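Local coordinates for leucyl aminopeptidase (Trypanosoma brucei brucei, PDB 5NTD) that removes amino-terminal residues such as leucine from peptides by metal-dependent hydrolysis, as an aminopeptidase of the M17 family, at the interface of chains A and B. Coordinates in Å, arbitrary orientation; residue numbers count along the deposited sequence, not the author numbering. Chains: chain A/B, leucyl aminopeptidase.

Contact 1: the interface of chains A and B. Residues chain A 444-447; chain B 111-112, 115, 119.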
loop_
_atom_site.group_PDB
_atom_site.type_symbol
_atom_site.label_atom_id
_atom_site.label_comp_id
_atom_site.label_asym_id
_atom_site.label_seq_id
_atom_site.Cartn_x
_atom_site.Cartn_y
_atom_site.Cartn_z
ATOM N N TYR A 444 20.834 25.499 3.382
ATOM C CA TYR A 444 20.203 26.821 3.323
ATOM C C TYR A 444 20.360 27.378 1.902
ATOM O O TYR A 444 21.458 27.709 1.458
ATOM C CB TYR A 444 20.790 27.801 4.314
ATOM C CG TYR A 444 20.082 29.146 4.292
ATOM C CD1 TYR A 444 18.892 29.332 4.982
ATOM C CD2 TYR A 444 20.592 30.230 3.558
ATOM C CE1 TYR A 444 18.227 30.533 4.958
ATOM C CE2 TYR A 444 19.932 31.440 3.533
ATOM C CZ TYR A 444 18.740 31.577 4.227
ATOM O OH TYR A 444 18.078 32.783 4.237
ATOM N N CYS A 445 19.256 27.413 1.188
ATOM C CA CYS A 445 19.240 27.813 -0.236
ATOM C C CYS A 445 17.822 28.228 -0.661
ATOM O O CYS A 445 17.208 27.563 -1.500
ATOM C CB CYS A 445 19.779 26.696 -1.143
ATOM S SG CYS A 445 20.258 27.323 -2.774
ATOM N N PRO A 446 17.321 29.321 -0.072
ATOM C CA PRO A 446 15.971 29.835 -0.346
ATOM C C PRO A 446 15.579 29.964 -1.817
ATOM O O PRO A 446 14.462 29.671 -2.168
ATOM C CB PRO A 446 15.981 31.233 0.272
ATOM C CG PRO A 446 17.114 31.280 1.179
ATOM C CD PRO A 446 18.106 30.255 0.739
ATOM N N GLU A 447 16.525 30.344 -2.655
ATOM C CA GLU A 447 16.241 30.416 -4.098
ATOM C C GLU A 447 15.792 29.072 -4.710
ATOM O O GLU A 447 15.072 29.048 -5.674
ATOM C CB GLU A 447 17.425 31.006 -4.895
ATOM C CG GLU A 447 18.744 30.205 -4.849
ATOM C CD GLU A 447 19.679 30.596 -3.724
ATOM O OE1 GLU A 447 19.202 31.026 -2.646
ATOM O OE2 GLU A 447 20.907 30.496 -3.937
ATOM N N ALA B 111 21.847 34.695 -4.413
ATOM C CA ALA B 111 22.604 33.462 -4.316
ATOM C C ALA B 111 23.024 33.255 -2.891
ATOM O O ALA B 111 23.764 34.040 -2.371
ATOM C CB ALA B 111 23.846 33.491 -5.227
ATOM N N SER B 112 22.550 32.170 -2.292
ATOM C CA SER B 112 22.819 31.857 -0.887
ATOM C C SER B 112 24.282 31.425 -0.758
ATOM O O SER B 112 24.929 31.117 -1.743
ATOM C CB SER B 112 21.893 30.732 -0.370
ATOM O OG SER B 112 22.438 29.380 -0.584
ATOM N N ASN B 115 25.531 28.406 -2.659
ATOM C CA ASN B 115 25.308 28.418 -4.116
ATOM C C ASN B 115 26.462 29.086 -4.868
ATOM O O ASN B 115 27.317 29.712 -4.272
ATOM C CB ASN B 115 23.973 29.081 -4.444
ATOM C CG ASN B 115 23.347 28.559 -5.723
ATOM O OD1 ASN B 115 23.973 27.836 -6.508
ATOM N ND2 ASN B 115 22.090 28.931 -5.948
ATOM N N ARG B 119 25.090 32.018 -10.585
ATOM C CA ARG B 119 23.807 31.328 -10.859
ATOM C C ARG B 119 23.754 30.689 -12.232
ATOM O O ARG B 119 22.836 30.938 -13.028
ATOM C CB ARG B 119 22.643 32.273 -10.658
ATOM C CG ARG B 119 22.518 32.761 -9.214
ATOM C CD ARG B 119 22.112 31.648 -8.228
ATOM N NE ARG B 119 20.922 30.955 -8.691
ATOM C CZ ARG B 119 19.672 31.341 -8.463
ATOM N NH1 ARG B 119 18.667 30.642 -8.957
ATOM N NH2 ARG B 119 19.403 32.414 -7.737
#

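Contact 2: the interface of chains A and B. Residues chain A 112, 114, 410, 414, 440; chain B 443-445.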
loop_
_atom_site.group_PDB
_atom_site.type_symbol
_atom_site.label_atom_id
_atom_site.label_comp_id
_atom_site.label_asym_id
_atom_site.label_seq_id
_atom_site.Cartn_x
_atom_site.Cartn_y
_atom_site.Cartn_z
ATOM N N SER A 112 33.659 11.979 16.442
ATOM C CA SER A 112 33.835 12.663 15.154
ATOM C C SER A 112 33.766 14.171 15.412
ATOM O O SER A 112 33.252 14.622 16.428
ATOM C CB SER A 112 32.750 12.228 14.133
ATOM O OG SER A 112 31.516 13.051 14.172
ATOM N N ASN A 114 31.684 16.240 14.427
ATOM C CA ASN A 114 30.307 16.670 14.639
ATOM C C ASN A 114 29.693 16.223 15.973
ATOM O O ASN A 114 28.500 16.411 16.205
ATOM C CB ASN A 114 29.416 16.223 13.484
ATOM C CG ASN A 114 29.911 16.741 12.172
ATOM O OD1 ASN A 114 30.311 15.978 11.299
ATOM N ND2 ASN A 114 29.944 18.043 12.050
ATOM N N THR A 410 19.744 14.062 9.039
ATOM C CA THR A 410 20.714 14.241 10.120
ATOM C C THR A 410 20.668 13.211 11.258
ATOM O O THR A 410 21.518 13.217 12.148
ATOM C CB THR A 410 20.650 15.660 10.735
ATOM O OG1 THR A 410 19.423 15.875 11.408
ATOM C CG2 THR A 410 20.828 16.723 9.669
ATOM N N HIS A 414 21.254 14.121 16.046
ATOM C CA HIS A 414 21.584 15.487 15.592
ATOM C C HIS A 414 20.383 16.195 15.053
ATOM O O HIS A 414 19.824 15.807 14.050
ATOM C CB HIS A 414 22.630 15.466 14.504
ATOM C CG HIS A 414 23.981 15.054 14.969
ATOM N ND1 HIS A 414 24.298 13.749 15.238
ATOM C CD2 HIS A 414 25.102 15.772 15.194
ATOM C CE1 HIS A 414 25.561 13.680 15.621
ATOM N NE2 HIS A 414 26.067 14.898 15.614
ATOM N N PHE A 440 23.347 19.463 13.445
ATOM C CA PHE A 440 24.027 19.442 12.166
ATOM C C PHE A 440 23.254 20.266 11.132
ATOM O O PHE A 440 22.025 20.267 11.148
ATOM C CB PHE A 440 24.230 18.023 11.667
ATOM C CG PHE A 440 25.217 17.943 10.553
ATOM C CD1 PHE A 440 26.580 18.009 10.812
ATOM C CD2 PHE A 440 24.793 17.916 9.243
ATOM C CE1 PHE A 440 27.500 17.994 9.764
ATOM C CE2 PHE A 440 25.711 17.882 8.197
ATOM C CZ PHE A 440 27.064 17.947 8.456
ATOM N N LEU B 443 25.906 14.624 7.483
ATOM C CA LEU B 443 26.513 14.285 8.792
ATOM C C LEU B 443 27.613 13.217 8.664
ATOM O O LEU B 443 27.386 12.177 8.108
ATOM C CB LEU B 443 25.448 13.779 9.768
ATOM C CG LEU B 443 25.939 13.266 11.136
ATOM C CD1 LEU B 443 26.452 14.422 11.979
ATOM C CD2 LEU B 443 24.817 12.532 11.862
ATOM N N TYR B 444 28.789 13.559 9.160
ATOM C CA TYR B 444 29.864 12.608 9.368
ATOM C C TYR B 444 29.944 12.290 10.848
ATOM O O TYR B 444 30.395 13.106 11.662
ATOM C CB TYR B 444 31.228 13.137 8.863
ATOM C CG TYR B 444 32.355 12.127 8.983
ATOM C CD1 TYR B 444 32.515 11.128 8.028
ATOM C CD2 TYR B 444 33.259 12.164 10.068
ATOM C CE1 TYR B 444 33.510 10.181 8.143
ATOM C CE2 TYR B 444 34.279 11.234 10.174
ATOM C CZ TYR B 444 34.396 10.251 9.212
ATOM O OH TYR B 444 35.367 9.295 9.292
ATOM N N CYS B 445 29.555 11.062 11.173
ATOM C CA CYS B 445 29.539 10.594 12.578
ATOM C C CYS B 445 29.556 9.076 12.647
ATOM O O CYS B 445 28.586 8.455 13.065
ATOM C CB CYS B 445 28.342 11.166 13.314
ATOM S SG CYS B 445 28.531 11.052 15.115
#

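Contact 1: the interface of chains A and B
A:Glu447 and B:Ser112 meet at a two-fold interface between two copies of an M17 leucyl aminopeptidase. The family forms hexamers built from two trimers, and this contact helps tie together subunits related by a two-fold axis. Chain B supplies a loop between strand 99-107 and helix 120-131. Chain A supplies the loop at A:Tyr444 and A:Cys445 and the start of helix 446-449.

The carboxylate of A:Glu447 is the polar hub. Its OE2 accepts two bonds from chain B. The amide ND2 of B:Asn115 lies 2.8 Å from OE2 of A:Glu447 and points at the anti lone pair, away from OE1. The bond is nearly straight, and the carboxylate and amide planes are close to coplanar, 20° apart. The backbone N of B:Ser112 reaches the same oxygen on its syn side, 2.9 Å from OE2 of A:Glu447 and somewhat out of the carboxylate plane. Two donors on one oxygen, at its anti and syn sides, probably restrict the rotation of the carboxylate. The A:Glu447 chain has CG between the backbone N and the carbonyl carbon (chi1 62°) and bends at chi2, which turns the carboxylate toward the loop.

B:Ser112 also donates through its side chain. Its hydroxyl OG bonds to the backbone O of A:Tyr444 at 2.8 Å, in the carbonyl plane and on a lone pair. The CB of B:Ser112 packs 4.0 Å from CD of A:Pro446.

CG of A:Glu447 lies over one guanidinium face of B:Arg119, toward its rim. The carboxylate plane is turned 35° from the guanidinium. CZ of B:Arg119 is 3.9 Å from CG of A:Glu447. NH2 of B:Arg119 is 4.5 Å from OE2 of A:Glu447, too far for a direct bond, but the opposite charges probably still attract.

Contact 2: the interface of chains A and B
B:Leu443 plugs into a pocket of chain A at the same type of two-fold interface, between subunits of the hexameric aminopeptidase. The pocket is lined by A:Thr410, A:His414, A:Phe440 and A:Asn114. B:Leu443 hides 73 Å² of its surface here, more than any other residue of this patch.

The apolar contacts run between two rings. The methyl CD1 of B:Leu443 sits over the centre of the imidazole of A:His414, 3.7 Å from the ring centroid. The leucine side chain crosses that of A:His414 at about a right angle. The B:Leu443 CA lies over the centre of the A:Phe440 ring, 3.8 Å from its centroid. Both are CH-pi contacts. With CG anti to the backbone N (chi1 175°), the leucine branch carries CD1 to the imidazole face while that methyl still touches CG and CD1 of the A:Phe440 ring. The other methyl, CD2, packs against the backbone O of A:Thr410 and ND1 of A:His414. A:Asn114 adds its CB beside CD1, the two side chains sliding past each other in opposite directions.

Hydrogen bonds within chain A set the pocket walls. NE2 of A:His414 donates to the backbone O of A:Asn114 at 2.9 Å. That oxygen lies in the imidazole plane, while NE2 stands above the carbonyl plane. This holds the imidazole with its face toward the leucine. OG1 of A:Thr410 donates to the backbone O of A:His414 at 2.7 Å.

Across the interface, the twin of the serine bond recurs from OG of A:Ser112 to the backbone O of B:Tyr444, here tilted 15° from the carbonyl plane. The same OG accepts a longer bond from the backbone N of A:Asn114. As modelled, OD1 of A:Asn114 lies 2.9 Å from the B:Tyr444 O, a doubtful pairing of two acceptors. Exchanging OD1 and ND2 would probably relieve it by turning an N-H toward the B:Tyr444 carbonyl.

The C-alpha centres of contact 1 and contact 2 lie about 22 Å apart, on one two-fold interface. They overlap in sequence with the chains exchanged. In contact 1 residue 112 comes from chain B and residues 444 and 445 from chain A; in contact 2 the chains swap. The serine-to-carbonyl bond therefore recurs in both. Contact 1 takes in the start of helix 446-449 and is mostly polar. Contact 2 takes in the end of helix 404-410 and strand 439-441 and is mostly apolar. Each has a twin, so the subunit pair is probably clamped on both sides of the axis.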